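Local coordinates for protein cell division GTPase FtsZ, diverged (Clostridium botulinum C, PDB 3V3T) that belongs to the tubulin/FtsZ family as a diverged FtsZ, pairing a Rossmann-like GTPase domain with a C-terminal domain like that of TubZ, at residues Met98-Ser104 against Asn141-Trp146; Lys121-Phe125 against Asp158-Tyr162. The protein carries 1 engineered substitution. Residues are numbered along the deposited sequence.

Contact 1: residues Met98-Ser104 against Asn141-Trp146; sequences MAGGAGS and NAIACW. Engineered in segment 98-104: Ala102 (natural residue Thr).
Met98, in the mtp rotamer, stretches along segment 141-146 of helix 136-152, touching three residues on one side of it: CB is 3.9 Å from Ala142 CB, CG 4.0 Å from Cys145 SG, and CE 3.7 Å from Trp146 CB. An unbranched, flexible side chain suits this run, and small Ala142 lets the backbones close to 4.4 Å between the CA atoms of Met98 and Ala142. Met98 and Ala99 are turn-like (phi/psi -70/-19 and -83/-10); Gly100, extended at psi 143°, is the N-cap, and helix follows from Gly101, with Ser104 N bonded to Gly100 O at 2.6 Å. The Asn141 amide (chi1 m) donates from ND2 to the turn carbonyl Ala99 O at 3.1 Å and also to Lys62 O; the short Ser104 hydroxyl (chi1 t) donates from OG to main-chain Asn141 O at 2.8 Å. The glycine-rich turn is the tubulin/FtsZ signature loop; its Ala102 is engineered from Thr. Met98 also pairs with Val128 through the backbone, helix 291-306 covers Ala142 and Trp146, and helix 64-71 packs on Asn141.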
loop_
_atom_site.group_PDB
_atom_site.type_symbol
_atom_site.label_atom_id
_atom_site.label_comp_id
_atom_site.label_asym_id
_atom_site.label_seq_id
_atom_site.Cartn_x
_atom_site.Cartn_y
_atom_site.Cartn_z
ATOM N N MET A 98 2.276 -8.401 -6.505
ATOM C CA MET A 98 2.957 -9.522 -5.880
ATOM C C MET A 98 3.038 -10.742 -6.768
ATOM O O MET A 98 3.869 -11.622 -6.536
ATOM C CB MET A 98 2.312 -9.837 -4.537
ATOM C CG MET A 98 2.406 -8.650 -3.594
ATOM S SD MET A 98 1.489 -8.814 -2.052
ATOM C CE MET A 98 2.347 -10.151 -1.230
ATOM N N ALA A 99 2.187 -10.793 -7.788
ATOM C CA ALA A 99 2.238 -11.889 -8.742
ATOM C C ALA A 99 3.297 -11.656 -9.828
ATOM O O ALA A 99 3.611 -12.569 -10.599
ATOM C CB ALA A 99 0.880 -12.112 -9.366
ATOM N N GLY A 100 3.852 -10.445 -9.885
ATOM C CA GLY A 100 4.800 -10.100 -10.943
ATOM C C GLY A 100 6.224 -10.569 -10.671
ATOM O O GLY A 100 6.685 -10.539 -9.524
ATOM N N GLY A 101 6.917 -11.001 -11.724
ATOM C CA GLY A 101 8.301 -11.448 -11.633
ATOM C C GLY A 101 9.225 -10.490 -10.887
ATOM O O GLY A 101 9.782 -10.835 -9.842
ATOM N N ALA A 102 9.392 -9.277 -11.403
ATOM C CA ALA A 102 10.272 -8.308 -10.754
ATOM C C ALA A 102 9.708 -7.868 -9.416
ATOM O O ALA A 102 10.419 -7.816 -8.408
ATOM C CB ALA A 102 10.495 -7.109 -11.645
ATOM N N GLY A 103 8.419 -7.554 -9.415
ATOM C CA GLY A 103 7.746 -7.072 -8.227
ATOM C C GLY A 103 7.851 -8.051 -7.078
ATOM O O GLY A 103 8.183 -7.676 -5.955
ATOM N N SER A 104 7.556 -9.313 -7.351
ATOM C CA SER A 104 7.653 -10.331 -6.319
ATOM C C SER A 104 9.108 -10.638 -5.914
ATOM O O SER A 104 9.396 -10.870 -4.746
ATOM C CB SER A 104 6.975 -11.611 -6.796
ATOM O OG SER A 104 7.319 -12.704 -5.966
ATOM N N ASN A 141 4.268 -16.768 -6.747
ATOM C CA ASN A 141 5.046 -15.534 -6.598
ATOM C C ASN A 141 4.539 -14.665 -5.463
ATOM O O ASN A 141 5.329 -14.124 -4.693
ATOM C CB ASN A 141 5.049 -14.694 -7.875
ATOM C CG ASN A 141 5.930 -15.275 -8.951
ATOM O OD1 ASN A 141 6.697 -16.206 -8.706
ATOM N ND2 ASN A 141 5.825 -14.725 -10.162
ATOM N N ALA A 142 3.219 -14.515 -5.391
ATOM C CA ALA A 142 2.597 -13.655 -4.388
ATOM C C ALA A 142 2.874 -14.174 -2.977
ATOM O O ALA A 142 3.214 -13.410 -2.074
ATOM C CB ALA A 142 1.086 -13.539 -4.647
ATOM N N ILE A 143 2.733 -15.484 -2.803
ATOM C CA ILE A 143 3.046 -16.146 -1.546
ATOM C C ILE A 143 4.521 -15.942 -1.183
ATOM O O ILE A 143 4.841 -15.557 -0.065
ATOM C CB ILE A 143 2.760 -17.650 -1.649
ATOM C CG1 ILE A 143 1.262 -17.907 -1.572
ATOM C CG2 ILE A 143 3.437 -18.389 -0.528
ATOM C CD1 ILE A 143 0.714 -17.682 -0.182
ATOM N N ALA A 144 5.417 -16.195 -2.135
ATOM C CA ALA A 144 6.853 -16.045 -1.890
ATOM C C ALA A 144 7.187 -14.600 -1.585
ATOM O O ALA A 144 8.035 -14.298 -0.737
ATOM C CB ALA A 144 7.661 -16.546 -3.088
ATOM N N CYS A 145 6.503 -13.692 -2.263
ATOM C CA CYS A 145 6.735 -12.278 -2.015
ATOM C C CYS A 145 6.327 -11.918 -0.597
ATOM O O CYS A 145 7.044 -11.239 0.134
ATOM C CB CYS A 145 5.954 -11.434 -3.013
ATOM S SG CYS A 145 6.151 -9.678 -2.754
ATOM N N TRP A 146 5.155 -12.376 -0.204
ATOM C CA TRP A 146 4.682 -12.112 1.135
ATOM C C TRP A 146 5.634 -12.710 2.182
ATOM O O TRP A 146 6.056 -12.043 3.134
ATOM C CB TRP A 146 3.291 -12.712 1.286
ATOM C CG TRP A 146 2.764 -12.626 2.660
ATOM C CD1 TRP A 146 2.739 -13.621 3.586
ATOM C CD2 TRP A 146 2.161 -11.485 3.272
ATOM N NE1 TRP A 146 2.154 -13.169 4.740
ATOM C CE2 TRP A 146 1.786 -11.861 4.571
ATOM C CE3 TRP A 146 1.892 -10.181 2.841
ATOM C CZ2 TRP A 146 1.157 -10.983 5.453
ATOM C CZ3 TRP A 146 1.278 -9.301 3.722
ATOM C CH2 TRP A 146 0.910 -9.709 5.009
#

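Contact 2: residues Lys121-Phe125 against Asp158-Tyr162; sequences KHFGF and DISIY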
loop_
_atom_site.group_PDB
_atom_site.type_symbol
_atom_site.label_atom_id
_atom_site.label_comp_id
_atom_site.label_asym_id
_atom_site.label_seq_id
_atom_site.Cartn_x
_atom_site.Cartn_y
_atom_site.Cartn_z
ATOM N N LYS A 121 14.957 6.107 8.523
ATOM C CA LYS A 121 13.828 6.339 7.626
ATOM C C LYS A 121 12.698 5.356 7.909
ATOM O O LYS A 121 12.927 4.272 8.450
ATOM C CB LYS A 121 14.253 6.247 6.150
ATOM C CG LYS A 121 15.276 7.302 5.734
ATOM C CD LYS A 121 15.500 7.302 4.224
ATOM C CE LYS A 121 16.661 8.216 3.817
ATOM N NZ LYS A 121 16.426 9.658 4.143
ATOM N N HIS A 122 11.477 5.747 7.558
ATOM C CA HIS A 122 10.341 4.843 7.648
ATOM C C HIS A 122 10.062 4.192 6.303
ATOM O O HIS A 122 10.108 4.849 5.261
ATOM C CB HIS A 122 9.070 5.540 8.134
ATOM C CG HIS A 122 7.891 4.621 8.176
ATOM N ND1 HIS A 122 7.692 3.717 9.197
ATOM C CD2 HIS A 122 6.890 4.411 7.287
ATOM C CE1 HIS A 122 6.602 3.013 8.950
ATOM N NE2 HIS A 122 6.098 3.413 7.798
ATOM N N PHE A 123 9.799 2.888 6.331
ATOM C CA PHE A 123 9.542 2.138 5.106
ATOM C C PHE A 123 8.160 1.536 5.081
ATOM O O PHE A 123 7.652 1.056 6.096
ATOM C CB PHE A 123 10.594 1.051 4.869
ATOM C CG PHE A 123 11.954 1.599 4.579
ATOM C CD1 PHE A 123 12.322 1.922 3.290
ATOM C CD2 PHE A 123 12.850 1.830 5.600
ATOM C CE1 PHE A 123 13.568 2.446 3.026
ATOM C CE2 PHE A 123 14.095 2.352 5.339
ATOM C CZ PHE A 123 14.451 2.659 4.046
ATOM N N GLY A 124 7.558 1.565 3.900
ATOM C CA GLY A 124 6.263 0.959 3.706
ATOM C C GLY A 124 6.233 0.142 2.433
ATOM O O GLY A 124 7.135 0.202 1.592
ATOM N N PHE A 125 5.167 -0.628 2.300
ATOM C CA PHE A 125 5.009 -1.544 1.193
ATOM C C PHE A 125 3.551 -1.557 0.774
ATOM O O PHE A 125 2.662 -1.809 1.599
ATOM C CB PHE A 125 5.412 -2.951 1.619
ATOM C CG PHE A 125 5.130 -4.005 0.568
ATOM C CD1 PHE A 125 5.761 -3.952 -0.667
ATOM C CD2 PHE A 125 4.257 -5.051 0.827
ATOM C CE1 PHE A 125 5.515 -4.905 -1.638
ATOM C CE2 PHE A 125 4.004 -6.018 -0.129
ATOM C CZ PHE A 125 4.630 -5.950 -1.369
ATOM N N ASP A 158 8.214 -4.019 11.261
ATOM C CA ASP A 158 9.206 -2.968 10.993
ATOM C C ASP A 158 8.795 -1.991 9.880
ATOM O O ASP A 158 9.495 -1.006 9.600
ATOM C CB ASP A 158 10.570 -3.577 10.641
ATOM C CG ASP A 158 11.167 -4.390 11.779
ATOM O OD1 ASP A 158 10.849 -4.102 12.955
ATOM O OD2 ASP A 158 11.958 -5.320 11.486
ATOM N N ILE A 159 7.671 -2.268 9.234
ATOM C CA ILE A 159 7.239 -1.463 8.103
ATOM C C ILE A 159 5.735 -1.264 8.164
ATOM O O ILE A 159 5.029 -1.954 8.895
ATOM C CB ILE A 159 7.560 -2.150 6.757
ATOM C CG1 ILE A 159 6.781 -3.455 6.622
ATOM C CG2 ILE A 159 9.079 -2.402 6.600
ATOM C CD1 ILE A 159 6.691 -3.958 5.164
ATOM N N SER A 160 5.236 -0.320 7.385
ATOM C CA SER A 160 3.797 -0.185 7.270
ATOM C C SER A 160 3.386 -0.878 5.968
ATOM O O SER A 160 4.141 -0.908 5.003
ATOM C CB SER A 160 3.391 1.281 7.331
ATOM O OG SER A 160 3.829 1.954 6.185
ATOM N N ILE A 161 2.223 -1.510 5.963
ATOM C CA ILE A 161 1.835 -2.362 4.843
ATOM C C ILE A 161 0.458 -1.924 4.337
ATOM O O ILE A 161 -0.468 -1.779 5.129
ATOM C CB ILE A 161 1.751 -3.854 5.284
ATOM C CG1 ILE A 161 3.136 -4.410 5.607
ATOM C CG2 ILE A 161 1.084 -4.711 4.206
ATOM C CD1 ILE A 161 3.107 -5.806 6.237
ATOM N N TYR A 162 0.334 -1.689 3.031
ATOM C CA TYR A 162 -0.959 -1.405 2.430
ATOM C C TYR A 162 -1.221 -2.574 1.498
ATOM O O TYR A 162 -0.646 -2.645 0.421
ATOM C CB TYR A 162 -0.938 -0.095 1.629
ATOM C CG TYR A 162 -0.541 1.150 2.410
ATOM C CD1 TYR A 162 -1.497 2.083 2.796
ATOM C CD2 TYR A 162 0.795 1.404 2.747
ATOM C CE1 TYR A 162 -1.152 3.220 3.498
ATOM C CE2 TYR A 162 1.153 2.553 3.463
ATOM C CZ TYR A 162 0.169 3.455 3.826
ATOM O OH TYR A 162 0.471 4.594 4.523
HETATM O O HOH W 1 10.156 1.253 8.659
#
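Three backbone hydrogen bonds tie the strands: Tyr162 N to Phe125 O at 2.7 Å, Phe125 N to Ser160 O at 2.9 Å, and Ser160 N to Phe123 O at 3.1 Å. Phe125 thus bonds through both its N and O to residues flanking Ile161, as parallel pairing requires. The imidazole adds a side-chain hydrogen bond between His122 NE2 and Ser160 OG, 3.1 Å, and where the pairing gives out, a water bridges Phe123 N (2.9 Å) and Asp158 O (2.5 Å). The short segments 122-125 and 160-162 run 23° from parallel, their axes 4.7 Å apart at closest approach, with Gly124 opposite Ser160 and Phe125 opposite Ile161. Strands 122-129 and 160-165, with the intervening helix 136-152, form a beta-alpha-beta unit of the Rossmann-like GTPase domain. Lacking a side chain, Gly124 leaves room for Ser160 OG; a CB there would clash with it. On the other face, Phe125 CB lies 3.9 Å from Ile159 CD1, and Phe123 CB 4.1 Å from Ile159 CG2. These bulky apolar residues fill the space beneath the helices: Phe125 and Ile159 reach Ile149 of helix 136-152, and Phe123 packs on helix 101-117, whose Lys115 forms a salt bridge with Asp158.

Overall arrangement
The two contacts, with centres about 17 Å apart, meet in apolar packing. Phe125 of contact 2 joins them: its ring atom CZ lies 4.1 Å from Met98 CG and 4.3 Å from Cys145 SG, so the long aromatic side chain spans from the sheet to the loop and helix of contact 1. Their segments alternate along the chain: helix 101-117 leads into strand 122-129, which is followed by helix 136-152 and strand 160-165. Contact 2 pairs two neighbouring strands of the central sheet, whereas contact 1 brings together the loop and first turn of helix 101-117 with the middle of helix 136-152. Contact 2 lies nearer the chain's centre, about 9 Å against about 14 Å for contact 1, measured between centres.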